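Alpha/beta hydrolase (Enterobacter asburiae, PDB 6KMO) probably hydrolyses ester bonds, acting as an esterase or lipase built on the alpha/beta hydrolase fold. Local coordinates at residues T29-F35 with L312-E318; I89-E93 with I122-V126; P100-H106 with A131-V136; S254-A258 with A285-K289; T269-E275 with V297-N303. The protein carries 2 engineered substitutions. One frame throughout, in Å; residues are numbered along the deposited sequence.

Interaction 1 of 5, residues T29-F35 with L312-E318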
# COMPACT_ATOMS: atom_id res chain seq x y z
N THR A 29 5.83 -6.23 -13.48
CA THR A 29 7.23 -6.10 -13.14
C THR A 29 8.04 -7.19 -13.85
O THR A 29 7.49 -8.16 -14.37
CB THR A 29 7.47 -6.25 -11.64
OG1 THR A 29 7.08 -7.58 -11.27
CG2 THR A 29 6.73 -5.22 -10.84
N ALA A 30 9.35 -7.03 -13.82
CA ALA A 30 10.21 -8.03 -14.46
C ALA A 30 10.02 -9.41 -13.85
O ALA A 30 9.96 -10.40 -14.58
CB ALA A 30 11.66 -7.58 -14.38
N GLY A 31 9.92 -9.49 -12.53
CA GLY A 31 9.73 -10.77 -11.88
C GLY A 31 8.38 -11.39 -12.20
O GLY A 31 8.27 -12.61 -12.38
N VAL A 32 7.33 -10.58 -12.25
CA VAL A 32 6.02 -11.11 -12.61
C VAL A 32 6.00 -11.55 -14.06
O VAL A 32 5.41 -12.59 -14.39
CB VAL A 32 4.93 -10.08 -12.27
CG1 VAL A 32 3.58 -10.51 -12.85
CG2 VAL A 32 4.83 -9.92 -10.75
N GLN A 33 6.65 -10.78 -14.94
CA GLN A 33 6.73 -11.17 -16.34
C GLN A 33 7.47 -12.49 -16.50
O GLN A 33 7.05 -13.35 -17.29
CB GLN A 33 7.41 -10.08 -17.15
CG GLN A 33 7.38 -10.36 -18.64
CD GLN A 33 5.99 -10.33 -19.21
OE1 GLN A 33 5.32 -9.30 -19.17
NE2 GLN A 33 5.53 -11.45 -19.73
N ALA A 34 8.55 -12.70 -15.74
CA ALA A 34 9.27 -13.97 -15.82
C ALA A 34 8.36 -15.13 -15.43
O ALA A 34 8.37 -16.19 -16.08
CB ALA A 34 10.50 -13.93 -14.91
N PHE A 35 7.56 -14.95 -14.39
CA PHE A 35 6.61 -15.98 -13.98
C PHE A 35 5.58 -16.23 -15.06
O PHE A 35 5.28 -17.38 -15.40
CB PHE A 35 5.93 -15.55 -12.67
CG PHE A 35 4.76 -16.40 -12.30
CD1 PHE A 35 4.95 -17.62 -11.68
CD2 PHE A 35 3.47 -16.00 -12.58
CE1 PHE A 35 3.87 -18.42 -11.35
CE2 PHE A 35 2.40 -16.81 -12.25
CZ PHE A 35 2.61 -18.02 -11.63
N LEU A 312 0.97 -16.77 -4.71
CA LEU A 312 1.74 -17.69 -5.54
C LEU A 312 3.16 -17.82 -5.02
O LEU A 312 3.92 -16.85 -5.00
CB LEU A 312 1.72 -17.21 -6.99
CG LEU A 312 0.33 -17.26 -7.63
CD1 LEU A 312 0.27 -16.48 -8.95
CD2 LEU A 312 -0.16 -18.69 -7.84
N ASN A 313 3.54 -19.03 -4.62
CA ASN A 313 4.85 -19.18 -4.01
C ASN A 313 6.00 -18.86 -4.95
O ASN A 313 7.02 -18.35 -4.44
CB ASN A 313 4.96 -20.56 -3.36
CG ASN A 313 4.08 -20.68 -2.14
OD1 ASN A 313 3.69 -19.68 -1.55
ND2 ASN A 313 3.75 -21.89 -1.76
N PRO A 314 5.92 -19.07 -6.26
CA PRO A 314 7.02 -18.62 -7.13
C PRO A 314 7.24 -17.12 -7.10
O PRO A 314 8.31 -16.66 -7.54
CB PRO A 314 6.61 -19.12 -8.52
CG PRO A 314 5.78 -20.35 -8.21
CD PRO A 314 4.98 -19.96 -6.98
N LEU A 315 6.29 -16.33 -6.59
CA LEU A 315 6.44 -14.89 -6.47
C LEU A 315 6.77 -14.43 -5.05
O LEU A 315 6.78 -13.22 -4.79
CB LEU A 315 5.18 -14.18 -6.97
CG LEU A 315 4.90 -14.33 -8.46
CD1 LEU A 315 3.57 -13.69 -8.79
CD2 LEU A 315 6.02 -13.71 -9.29
N SER A 316 7.07 -15.34 -4.14
CA SER A 316 7.23 -14.99 -2.74
C SER A 316 8.48 -14.18 -2.46
O SER A 316 8.59 -13.62 -1.36
CB SER A 316 7.22 -16.25 -1.86
OG SER A 316 8.39 -17.00 -2.05
N GLN A 317 9.41 -14.08 -3.40
CA GLN A 317 10.57 -13.21 -3.25
C GLN A 317 10.46 -11.96 -4.11
O GLN A 317 11.40 -11.16 -4.17
CB GLN A 317 11.86 -13.98 -3.55
CG GLN A 317 12.24 -14.93 -2.41
CD GLN A 317 12.51 -14.20 -1.10
OE1 GLN A 317 13.24 -13.20 -1.07
NE2 GLN A 317 11.91 -14.67 -0.03
N GLU A 318 9.31 -11.74 -4.74
CA GLU A 318 9.12 -10.50 -5.48
C GLU A 318 9.10 -9.33 -4.50
O GLU A 318 8.40 -9.40 -3.49
CB GLU A 318 7.80 -10.58 -6.25
CG GLU A 318 7.45 -9.35 -7.08
CD GLU A 318 8.33 -9.16 -8.31
OE1 GLU A 318 9.03 -10.13 -8.71
OE2 GLU A 318 8.33 -8.05 -8.89
O HOH W 1 10.51 -7.47 -10.53
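Glu-318 OE2 is gripped twice: the hydroxyl of Thr-29 donates to it, OG1 to OE2 2.7 Å, and water 1 donates a second bond at 2.8 Å from OE2. The hydroxyl arrives from above the carboxylate, 53° out of its plane. Water 1 in turn accepts from Gly-31 N at 2.9 Å. Thr-29 is the N-cap of helix 30-41, and its OG1 also accepts the capping bond from Val-32 N at 3.2 Å, so one hydroxyl joins the carboxylate to the first turn. The glutamate reaches it by a bend at chi2 (70°). Its other oxygen, OE1, lies against Gly-31 CA at 3.3 Å, a glycine with no side chain in the way.

Away from the polar end the contact is apolar. Leu-315 sends one methyl, CD2, to Phe-35 CB at 3.8 Å and towards Val-32. The Phe-35 ring is flanked obliquely by Pro-314 CB, 3.9 Å from CD1, and by Leu-312 CD1, 3.9 Å from CZ; its first torsion of 169° swings it towards this loop. Met-305 and Ile-306 of strand 305-306 also touch Val-32. Ala-30 N bonds to Asp-291 of the second subunit. A buried carboxylate facing the N-terminal turn of a helix would be stabilised by the dipole and the amide donors there, which is consistent with Glu-318 being ionised.

Interaction 2 of 5, residues I89-E93 with I122-V126; sequences IVKPE and IRDLV
Val-126 packs tightly against the strand backbone: its CG1 lies 3.4 Å from Pro-92 N and 3.5 Å from Lys-91 C, while CG2 sits 3.6 Å from Val-90 O. With CG1 anti to its backbone N (chi1 166°), the valine turns one methyl on to the Lys-91 to Pro-92 peptide and the other on to Val-90. A turn earlier in the helix, Ile-122 CG2 meets Val-90 CG2 at 3.8 Å, the two side chains crossing at about a right angle. This is helix-on-sheet packing of an alpha/beta hydrolase: helix 115-129, which links strands 99-105 and 132-136, lies over strand 83-92, the axes of 89-92 and 122-126 approaching to 8.0 Å and crossing at -43°. Contact thins towards Arg-123, which meets the 89-93 segment through CG, 4.0 Å from Val-90 CG1. Beyond it, the extended chain of this partly exposed residue carries the guanidinium to Pro-69 O and Glu-119. Lys-91 starts away from the helix, its amine bonded to Ile-167 O.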
# COMPACT_ATOMS: atom_id res chain seq x y z
N ILE A 89 -4.68 -23.48 12.83
CA ILE A 89 -4.34 -22.30 13.63
C ILE A 89 -2.85 -22.05 13.47
O ILE A 89 -2.04 -22.95 13.69
CB ILE A 89 -4.73 -22.49 15.10
CG1 ILE A 89 -6.24 -22.77 15.21
CG2 ILE A 89 -4.41 -21.25 15.92
CD1 ILE A 89 -6.58 -24.15 15.62
N VAL A 90 -2.49 -20.85 13.06
CA VAL A 90 -1.10 -20.49 12.80
C VAL A 90 -0.73 -19.33 13.71
O VAL A 90 -1.45 -18.33 13.79
CB VAL A 90 -0.87 -20.13 11.32
CG1 VAL A 90 0.59 -19.86 11.05
CG2 VAL A 90 -1.40 -21.23 10.40
N LYS A 91 0.38 -19.47 14.44
CA LYS A 91 0.83 -18.47 15.38
C LYS A 91 2.30 -18.16 15.15
O LYS A 91 3.03 -18.96 14.56
CB LYS A 91 0.65 -18.98 16.82
CG LYS A 91 -0.78 -19.24 17.20
CD LYS A 91 -0.89 -19.71 18.64
CE LYS A 91 -2.32 -20.11 18.95
NZ LYS A 91 -2.49 -20.53 20.38
N PRO A 92 2.77 -17.00 15.61
CA PRO A 92 4.20 -16.70 15.52
C PRO A 92 5.01 -17.77 16.24
O PRO A 92 4.55 -18.38 17.21
CB PRO A 92 4.32 -15.33 16.21
CG PRO A 92 2.94 -14.73 16.09
CD PRO A 92 2.01 -15.89 16.22
N GLU A 93 6.25 -17.94 15.76
CA GLU A 93 7.08 -19.07 16.18
C GLU A 93 7.26 -19.09 17.68
O GLU A 93 7.27 -20.17 18.29
CB GLU A 93 8.44 -18.98 15.48
CG GLU A 93 9.48 -19.97 15.98
CD GLU A 93 10.85 -19.74 15.35
OE1 GLU A 93 11.60 -20.72 15.20
OE2 GLU A 93 11.18 -18.57 15.02
N ILE A 122 -0.30 -17.42 4.67
CA ILE A 122 -0.84 -17.29 6.02
C ILE A 122 0.28 -17.03 7.01
O ILE A 122 0.17 -16.16 7.88
CB ILE A 122 -1.66 -18.54 6.39
CG1 ILE A 122 -2.89 -18.66 5.50
CG2 ILE A 122 -2.06 -18.47 7.85
CD1 ILE A 122 -3.51 -20.02 5.51
N ARG A 123 1.36 -17.80 6.92
CA ARG A 123 2.48 -17.58 7.83
C ARG A 123 3.05 -16.18 7.69
O ARG A 123 3.40 -15.55 8.70
CB ARG A 123 3.57 -18.63 7.59
CG ARG A 123 3.22 -20.04 8.07
CD ARG A 123 4.35 -20.99 7.72
NE ARG A 123 4.13 -22.35 8.19
CZ ARG A 123 5.04 -23.09 8.83
NH1 ARG A 123 6.23 -22.59 9.15
NH2 ARG A 123 4.73 -24.33 9.17
N ASP A 124 3.15 -15.66 6.47
CA ASP A 124 3.66 -14.31 6.29
C ASP A 124 2.78 -13.29 7.01
O ASP A 124 3.27 -12.34 7.62
CB ASP A 124 3.72 -13.95 4.80
CG ASP A 124 4.87 -14.58 4.06
OD1 ASP A 124 5.82 -15.12 4.69
OD2 ASP A 124 4.83 -14.55 2.81
N LEU A 125 1.46 -13.46 6.92
CA LEU A 125 0.55 -12.51 7.56
C LEU A 125 0.59 -12.63 9.07
O LEU A 125 0.49 -11.62 9.78
CB LEU A 125 -0.88 -12.75 7.04
CG LEU A 125 -1.14 -12.38 5.57
CD1 LEU A 125 -2.42 -13.04 5.09
CD2 LEU A 125 -1.17 -10.87 5.37
N VAL A 126 0.70 -13.85 9.59
CA VAL A 126 0.86 -14.06 11.02
C VAL A 126 2.13 -13.39 11.52
O VAL A 126 2.12 -12.68 12.53
CB VAL A 126 0.85 -15.57 11.31
CG1 VAL A 126 1.35 -15.86 12.73
CG2 VAL A 126 -0.54 -16.13 11.09

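Interaction 3 of 5, residues P100-H106 with A131-V136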
# COMPACT_ATOMS: atom_id res chain seq x y z
N PRO A 100 -4.57 -11.85 19.92
CA PRO A 100 -5.70 -11.58 19.04
C PRO A 100 -5.59 -12.46 17.82
O PRO A 100 -4.57 -13.11 17.58
CB PRO A 100 -5.52 -10.10 18.68
CG PRO A 100 -4.05 -9.94 18.66
CD PRO A 100 -3.49 -10.86 19.73
N ALA A 101 -6.65 -12.49 17.02
CA ALA A 101 -6.69 -13.41 15.90
C ALA A 101 -7.37 -12.79 14.69
O ALA A 101 -8.12 -11.80 14.79
CB ALA A 101 -7.42 -14.71 16.27
N PHE A 102 -7.12 -13.41 13.54
CA PHE A 102 -7.91 -13.18 12.35
C PHE A 102 -8.34 -14.51 11.76
O PHE A 102 -7.55 -15.46 11.69
CB PHE A 102 -7.20 -12.32 11.28
CG PHE A 102 -5.87 -12.83 10.82
CD1 PHE A 102 -5.75 -13.57 9.65
CD2 PHE A 102 -4.72 -12.52 11.51
CE1 PHE A 102 -4.52 -13.99 9.21
CE2 PHE A 102 -3.48 -12.94 11.06
CZ PHE A 102 -3.38 -13.69 9.92
N MET A 103 -9.59 -14.58 11.33
CA MET A 103 -10.03 -15.69 10.49
C MET A 103 -9.33 -15.55 9.14
O MET A 103 -9.07 -14.44 8.67
CB MET A 103 -11.54 -15.66 10.30
CG MET A 103 -12.33 -15.52 11.60
SD MET A 103 -12.03 -16.80 12.93
CE MET A 103 -12.51 -18.29 11.99
N PHE A 104 -9.01 -16.69 8.53
CA PHE A 104 -8.38 -16.70 7.22
C PHE A 104 -9.20 -17.53 6.25
O PHE A 104 -9.36 -18.74 6.46
CB PHE A 104 -6.92 -17.17 7.22
CG PHE A 104 -6.29 -16.98 5.87
CD1 PHE A 104 -5.73 -15.77 5.52
CD2 PHE A 104 -6.39 -17.98 4.91
CE1 PHE A 104 -5.23 -15.57 4.25
CE2 PHE A 104 -5.91 -17.78 3.65
CZ PHE A 104 -5.33 -16.57 3.30
N PHE A 105 -9.70 -16.88 5.19
CA PHE A 105 -10.53 -17.48 4.17
C PHE A 105 -9.70 -17.57 2.89
O PHE A 105 -9.34 -16.55 2.31
CB PHE A 105 -11.80 -16.64 3.98
CG PHE A 105 -12.56 -16.40 5.26
CD1 PHE A 105 -12.78 -17.43 6.16
CD2 PHE A 105 -13.05 -15.15 5.56
CE1 PHE A 105 -13.48 -17.21 7.34
CE2 PHE A 105 -13.75 -14.93 6.73
CZ PHE A 105 -13.96 -15.97 7.63
N HIS A 106 -9.40 -18.79 2.47
CA HIS A 106 -8.53 -18.99 1.32
C HIS A 106 -9.26 -18.72 0.01
O HIS A 106 -10.49 -18.78 -0.08
CB HIS A 106 -7.93 -20.40 1.34
CG HIS A 106 -8.86 -21.50 0.95
ND1 HIS A 106 -9.12 -21.80 -0.37
CD2 HIS A 106 -9.52 -22.43 1.68
CE1 HIS A 106 -9.92 -22.85 -0.44
NE2 HIS A 106 -10.18 -23.25 0.79
N ALA A 131 -0.48 -11.73 15.09
CA ALA A 131 -1.76 -12.29 15.47
C ALA A 131 -1.87 -13.73 15.01
O ALA A 131 -1.19 -14.16 14.07
CB ALA A 131 -2.90 -11.47 14.86
N ALA A 132 -2.73 -14.49 15.67
CA ALA A 132 -3.02 -15.85 15.23
C ALA A 132 -3.97 -15.85 14.04
O ALA A 132 -4.92 -15.06 14.00
CB ALA A 132 -3.66 -16.65 16.36
N ALA A 133 -3.70 -16.72 13.09
CA ALA A 133 -4.62 -16.98 11.98
C ALA A 133 -5.44 -18.23 12.26
O ALA A 133 -4.90 -19.24 12.70
CB ALA A 133 -3.86 -17.18 10.67
N VAL A 134 -6.72 -18.17 11.95
CA VAL A 134 -7.61 -19.32 12.06
C VAL A 134 -8.14 -19.61 10.65
O VAL A 134 -9.14 -19.02 10.21
CB VAL A 134 -8.74 -19.12 13.06
CG1 VAL A 134 -9.58 -20.38 13.20
CG2 VAL A 134 -8.17 -18.67 14.41
N TYR A 135 -7.46 -20.50 9.95
CA TYR A 135 -7.89 -20.96 8.63
C TYR A 135 -9.12 -21.85 8.79
O TYR A 135 -9.14 -22.73 9.65
CB TYR A 135 -6.74 -21.75 7.97
CG TYR A 135 -7.16 -22.62 6.81
CD1 TYR A 135 -7.03 -22.17 5.51
CD2 TYR A 135 -7.72 -23.87 7.02
CE1 TYR A 135 -7.46 -22.94 4.44
CE2 TYR A 135 -8.16 -24.63 5.95
CZ TYR A 135 -8.02 -24.16 4.67
OH TYR A 135 -8.49 -24.91 3.62
N VAL A 136 -10.14 -21.64 7.95
CA VAL A 136 -11.37 -22.43 7.96
C VAL A 136 -11.39 -23.35 6.74
O VAL A 136 -11.33 -22.88 5.60
CB VAL A 136 -12.61 -21.52 7.96
CG1 VAL A 136 -13.90 -22.35 7.96
CG2 VAL A 136 -12.59 -20.60 9.16
O HOH W 2 -10.05 -20.70 4.52
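Ala-132 N donates to Pro-100 O at 3.0 Å, the first rung of a parallel ladder that alternates between the strands. Phe-102 N then gives to Ala-132 O at 2.8 Å, Val-134 N to Phe-102 O, and Phe-104 N to Val-134 O at 2.9 Å. In this last bond the donor stands 56° out of the carbonyl plane. The final rung is weak, Val-136 N to Phe-104 O at 3.4 Å. Water 2 also bonds there, bridging three backbone atoms: it donates to Phe-104 O (2.8 Å) and Val-136 O (2.7 Å) and accepts from His-106 N (2.9 Å). Ala-131 O, by contrast, is buried with no polar partner in the model.

Phe-102 has CG between its backbone N and carbonyl carbon (chi1 56°), which lays its ring over Ala-133, CA 4.0 Å above the ring centre. His-106 and Tyr-135 meet rim to rim with planes 12° apart; the tyrosine hydroxyl bonds instead to Asp-137. His-106 begins an HGGG sequence, as in hormone-sensitive-lipase-like esterases, where that motif forms the oxyanion hole.

The strands are the two ends of a beta-alpha-beta crossover. Its helix 115-129 covers Phe-102, Phe-104 and Ala-133, helix 148-163 packs on Met-103 and Phe-105, and strand 174-179 pairs with the other edge of strand 99-105.

Interaction 4 of 5, residues S254-A258 with A285-K289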
# COMPACT_ATOMS: atom_id res chain seq x y z
N SER A 254 -22.36 -11.23 -4.18
CA SER A 254 -21.89 -10.07 -4.94
C SER A 254 -22.02 -8.82 -4.07
O SER A 254 -22.95 -8.02 -4.25
CB SER A 254 -22.68 -9.87 -6.23
OG SER A 254 -22.46 -10.94 -7.12
N PRO A 255 -21.13 -8.65 -3.08
CA PRO A 255 -21.26 -7.50 -2.17
C PRO A 255 -21.17 -6.16 -2.86
O PRO A 255 -21.66 -5.15 -2.32
CB PRO A 255 -20.13 -7.72 -1.16
CG PRO A 255 -19.14 -8.60 -1.90
CD PRO A 255 -19.98 -9.52 -2.74
N LEU A 256 -20.57 -6.09 -4.05
CA LEU A 256 -20.59 -4.84 -4.79
C LEU A 256 -21.99 -4.34 -5.08
O LEU A 256 -22.18 -3.13 -5.27
CB LEU A 256 -19.82 -4.99 -6.10
CG LEU A 256 -19.59 -3.70 -6.89
CD1 LEU A 256 -18.67 -2.77 -6.12
CD2 LEU A 256 -19.00 -4.02 -8.26
N ARG A 257 -22.98 -5.22 -5.10
CA ARG A 257 -24.36 -4.84 -5.39
C ARG A 257 -25.10 -4.31 -4.17
O ARG A 257 -26.26 -3.89 -4.30
CB ARG A 257 -25.10 -6.03 -6.00
CG ARG A 257 -24.48 -6.55 -7.28
CD ARG A 257 -25.32 -7.62 -7.94
NE ARG A 257 -24.57 -8.35 -8.94
CZ ARG A 257 -25.09 -9.24 -9.77
NH1 ARG A 257 -26.40 -9.46 -9.80
NH2 ARG A 257 -24.28 -9.91 -10.59
N ALA A 258 -24.47 -4.28 -3.01
CA ALA A 258 -25.12 -3.77 -1.82
C ALA A 258 -25.30 -2.27 -1.91
O ALA A 258 -24.47 -1.55 -2.46
CB ALA A 258 -24.27 -4.09 -0.59
N ALA A 285 -13.88 -0.51 -6.74
CA ALA A 285 -15.23 0.05 -6.68
C ALA A 285 -15.91 -0.29 -5.36
O ALA A 285 -16.63 0.54 -4.79
CB ALA A 285 -16.06 -0.47 -7.85
N PHE A 286 -15.68 -1.50 -4.85
CA PHE A 286 -16.26 -1.86 -3.56
C PHE A 286 -15.72 -0.95 -2.46
O PHE A 286 -16.47 -0.50 -1.59
CB PHE A 286 -16.01 -3.33 -3.25
CG PHE A 286 -16.70 -3.80 -2.00
CD1 PHE A 286 -18.09 -3.79 -1.91
CD2 PHE A 286 -15.98 -4.24 -0.91
CE1 PHE A 286 -18.74 -4.21 -0.76
CE2 PHE A 286 -16.63 -4.65 0.24
CZ PHE A 286 -18.02 -4.63 0.30
N GLY A 287 -14.43 -0.66 -2.48
CA GLY A 287 -13.89 0.27 -1.51
C GLY A 287 -14.55 1.64 -1.54
O GLY A 287 -14.79 2.24 -0.50
N ARG A 288 -14.84 2.15 -2.74
CA ARG A 288 -15.50 3.45 -2.84
C ARG A 288 -16.90 3.38 -2.25
O ARG A 288 -17.35 4.33 -1.59
CB ARG A 288 -15.55 3.94 -4.28
CG ARG A 288 -14.19 3.98 -4.99
CD ARG A 288 -14.27 4.77 -6.28
NE ARG A 288 -13.20 4.44 -7.20
CZ ARG A 288 -12.01 5.01 -7.25
NH1 ARG A 288 -11.68 6.00 -6.42
NH2 ARG A 288 -11.15 4.55 -8.16
N LYS A 289 -17.61 2.28 -2.48
CA LYS A 289 -18.94 2.12 -1.90
C LYS A 289 -18.88 2.08 -0.38
O LYS A 289 -19.75 2.65 0.31
CB LYS A 289 -19.63 0.88 -2.47
CG LYS A 289 -20.01 1.05 -3.93
CD LYS A 289 -20.89 -0.08 -4.46
CE LYS A 289 -22.31 0.02 -3.90
NZ LYS A 289 -23.41 -0.61 -4.75
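Leu-256 CD1 is pressed into the helix surface at the centre of the contact, 3.5 Å from Phe-286 N, 4.0 Å from Phe-286 CB and 3.9 Å from Ala-285 CB. A chi1 of -172° sets the leucine CG trans to the amide nitrogen, and it is the far methyl, not the CB, that closes on the helix. Beside it, the Phe-286 ring runs out to Pro-255: CE1 approaches the proline CB at 3.8 Å and its carbonyl O, obliquely, at 3.4 Å.

The polar edge belongs to Lys-289. Its chain passes Leu-256 and bends at chi3 (73°), and NZ donates hydrogen bonds to two backbone carbonyls that flank Arg-257 in sequence: Leu-256 O at 2.9 Å, within the 3-10 segment 255-257, and Ala-258 O at 2.7 Å, just after it. Two such carbonyls are consistent with a positive charge here.

Arg-257 leaves the backbone away from the helix, and its NE forms a salt bridge with Asp-212. Pro-255 lies on helix 181-195 through Asn-184 and Ala-187, Leu-263 of helix 260-263 packs on Phe-286 and Lys-289, and Ser-15 of the second subunit bonds to Arg-257 O. Helix 280-292, which links strands 269-274 and 297-302 of the sheet, thus meets the loop between helices 245-248 and 260-263.

Interaction 5 of 5, residues T269-E275 with V297-N303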
# COMPACT_ATOMS: atom_id res chain seq x y z
N THR A 269 -11.79 -1.57 7.07
CA THR A 269 -11.36 -2.46 6.01
C THR A 269 -10.13 -1.94 5.28
O THR A 269 -9.99 -0.73 5.05
CB THR A 269 -12.51 -2.64 5.00
OG1 THR A 269 -13.60 -3.34 5.63
CG2 THR A 269 -12.12 -3.44 3.79
N LEU A 270 -9.25 -2.87 4.92
CA LEU A 270 -8.16 -2.66 3.97
C LEU A 270 -8.44 -3.53 2.76
O LEU A 270 -8.69 -4.73 2.92
CB LEU A 270 -6.82 -3.06 4.58
CG LEU A 270 -5.64 -3.10 3.60
CD1 LEU A 270 -5.32 -1.72 3.03
CD2 LEU A 270 -4.41 -3.65 4.29
N ILE A 271 -8.40 -2.95 1.56
CA ILE A 271 -8.48 -3.70 0.32
C ILE A 271 -7.17 -3.50 -0.42
O ILE A 271 -6.75 -2.37 -0.64
CB ILE A 271 -9.65 -3.23 -0.56
CG1 ILE A 271 -10.98 -3.48 0.12
CG2 ILE A 271 -9.60 -3.91 -1.92
CD1 ILE A 271 -12.17 -2.76 -0.51
N GLN A 272 -6.52 -4.60 -0.81
CA GLN A 272 -5.40 -4.53 -1.75
C GLN A 272 -5.89 -5.00 -3.11
O GLN A 272 -6.60 -5.99 -3.21
CB GLN A 272 -4.23 -5.43 -1.34
CG GLN A 272 -3.62 -5.08 0.01
CD GLN A 272 -2.24 -5.68 0.22
OE1 GLN A 272 -1.79 -6.55 -0.53
NE2 GLN A 272 -1.56 -5.22 1.28
N THR A 273 -5.49 -4.28 -4.16
CA THR A 273 -5.75 -4.74 -5.52
C THR A 273 -4.45 -4.85 -6.29
O THR A 273 -3.44 -4.22 -5.96
CB THR A 273 -6.74 -3.82 -6.25
OG1 THR A 273 -6.14 -2.53 -6.34
CG2 THR A 273 -8.09 -3.78 -5.56
N ALA A 274 -4.48 -5.69 -7.32
CA ALA A 274 -3.37 -5.86 -8.25
C ALA A 274 -3.66 -5.07 -9.51
O ALA A 274 -4.77 -5.12 -10.05
CB ALA A 274 -3.21 -7.33 -8.61
N GLU A 275 -2.64 -4.35 -10.02
CA GLU A 275 -2.86 -3.50 -11.19
C GLU A 275 -3.31 -4.32 -12.40
O GLU A 275 -4.14 -3.84 -13.18
CB GLU A 275 -1.59 -2.71 -11.53
CG GLU A 275 -1.72 -1.84 -12.78
CD GLU A 275 -0.43 -1.16 -13.17
OE1 GLU A 275 0.67 -1.67 -12.88
OE2 GLU A 275 -0.55 -0.08 -13.80
N VAL A 297 -12.10 2.91 5.38
CA VAL A 297 -11.58 1.98 4.39
C VAL A 297 -10.37 2.57 3.68
O VAL A 297 -10.35 3.76 3.31
CB VAL A 297 -12.68 1.53 3.40
CG1 VAL A 297 -13.29 2.72 2.69
CG2 VAL A 297 -12.11 0.55 2.40
N THR A 298 -9.36 1.73 3.48
CA THR A 298 -8.15 2.05 2.73
C THR A 298 -8.11 1.13 1.53
O THR A 298 -8.31 -0.08 1.68
CB THR A 298 -6.92 1.80 3.60
OG1 THR A 298 -6.97 2.63 4.77
CG2 THR A 298 -5.64 2.11 2.85
N VAL A 299 -7.85 1.69 0.35
CA VAL A 299 -7.72 0.90 -0.87
C VAL A 299 -6.34 1.17 -1.46
O VAL A 299 -6.01 2.31 -1.80
CB VAL A 299 -8.80 1.24 -1.90
CG1 VAL A 299 -8.61 0.41 -3.17
CG2 VAL A 299 -10.20 0.99 -1.32
N THR A 300 -5.53 0.11 -1.58
CA THR A 300 -4.17 0.21 -2.09
C THR A 300 -4.03 -0.67 -3.32
O THR A 300 -4.22 -1.89 -3.24
CB THR A 300 -3.14 -0.26 -1.06
OG1 THR A 300 -3.39 0.32 0.22
CG2 THR A 300 -1.72 0.10 -1.49
N ARG A 301 -3.68 -0.06 -4.44
CA ARG A 301 -3.35 -0.78 -5.66
C ARG A 301 -1.84 -0.98 -5.73
O ARG A 301 -1.09 -0.01 -5.63
CB ARG A 301 -3.82 0.00 -6.89
CG ARG A 301 -3.49 -0.65 -8.22
CD ARG A 301 -3.69 0.28 -9.39
NE ARG A 301 -5.10 0.50 -9.67
CZ ARG A 301 -5.58 0.97 -10.80
NH1 ARG A 301 -4.75 1.33 -11.77
NH2 ARG A 301 -6.88 1.10 -10.97
N TYR A 302 -1.41 -2.22 -5.90
CA TYR A 302 0.01 -2.55 -6.04
C TYR A 302 0.31 -2.69 -7.53
O TYR A 302 -0.23 -3.57 -8.22
CB TYR A 302 0.38 -3.81 -5.24
CG TYR A 302 0.41 -3.51 -3.74
CD1 TYR A 302 -0.76 -3.48 -3.01
CD2 TYR A 302 1.59 -3.21 -3.10
CE1 TYR A 302 -0.75 -3.17 -1.66
CE2 TYR A 302 1.61 -2.91 -1.74
CZ TYR A 302 0.43 -2.90 -1.03
OH TYR A 302 0.39 -2.59 0.32
N ASN A 303 1.16 -1.79 -8.04
CA ASN A 303 1.42 -1.79 -9.47
C ASN A 303 2.33 -2.94 -9.90
O ASN A 303 3.14 -3.47 -9.14
CB ASN A 303 2.00 -0.45 -9.91
CG ASN A 303 0.96 0.56 -10.27
OD1 ASN A 303 -0.25 0.35 -10.10
ND2 ASN A 303 1.40 1.69 -10.81
O HOH W 3 -8.31 0.80 6.71
O HOH W 4 -2.12 -2.26 1.63
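Thr-269 to Ala-274 and Val-297 to Tyr-302 run parallel in one-to-one register, with axes 4.6 Å apart at 22°. Six N-H...O bonds alternate, from Thr-298 N on Thr-269 O to Glu-275 N on Tyr-302 O at 3.1 Å; the straightest, Tyr-302 N to Thr-273 O, reaches 175° at the hydrogen.

At the C-terminal end the Glu-275 carboxylate and Asn-303 amide stack, planes 7° apart and Glu-275 OE1 3.4 Å from Asn-303 CG. Each is held by the second subunit, Glu-275 by Arg-288 and Asn-303 by Glu-284. Gln-272 lies obliquely by the Tyr-302 ring, CD 3.5 Å from CE1. Water 4, in the ring plane, donates to Tyr-302 OH at 2.9 Å and accepts a weak bond from Gln-272 NE2; Gln-327 also holds the hydroxyl, while Tyr-309 holds Gln-272 OE1. On the other face Thr-273 OG1 touches Arg-301 CB at 3.5 Å, and Glu-284 of the same chain takes both polar ends.

Helix 280-292 joins the strands as a beta-alpha-beta unit and packs on Ile-271 and Val-299; helix 319-335 packs on Leu-270, Gln-272 and Tyr-302. Strand 203-207 pairs with 269-274, and at Thr-300 to Tyr-302 the sheet continues antiparallel into the second subunit.

How the interactions relate
The helix of interaction 2 connects the two strands of interaction 3, and the centres of these contacts are 9 Å apart; Val-90 O and Ala-133 N, 2.9 Å apart, probably bond strand 83-92 to 132-136. Likewise the helix of interaction 4 connects the strands of interaction 5, centres 14 Å apart, and Gly-287 CA packs 3.6 Å from Ile-271 CD1. Interactions 3 and 5 lie on the same sheet, centres about 20 Å apart, with interaction 5 at the edge strand 297-302. Interaction 1 encloses all the others along the chain and, like 4 and 5, touches the second subunit. Interaction 3 reaches the likely active site, since Phe-105 touches the probable nucleophile elbow around Ser-180.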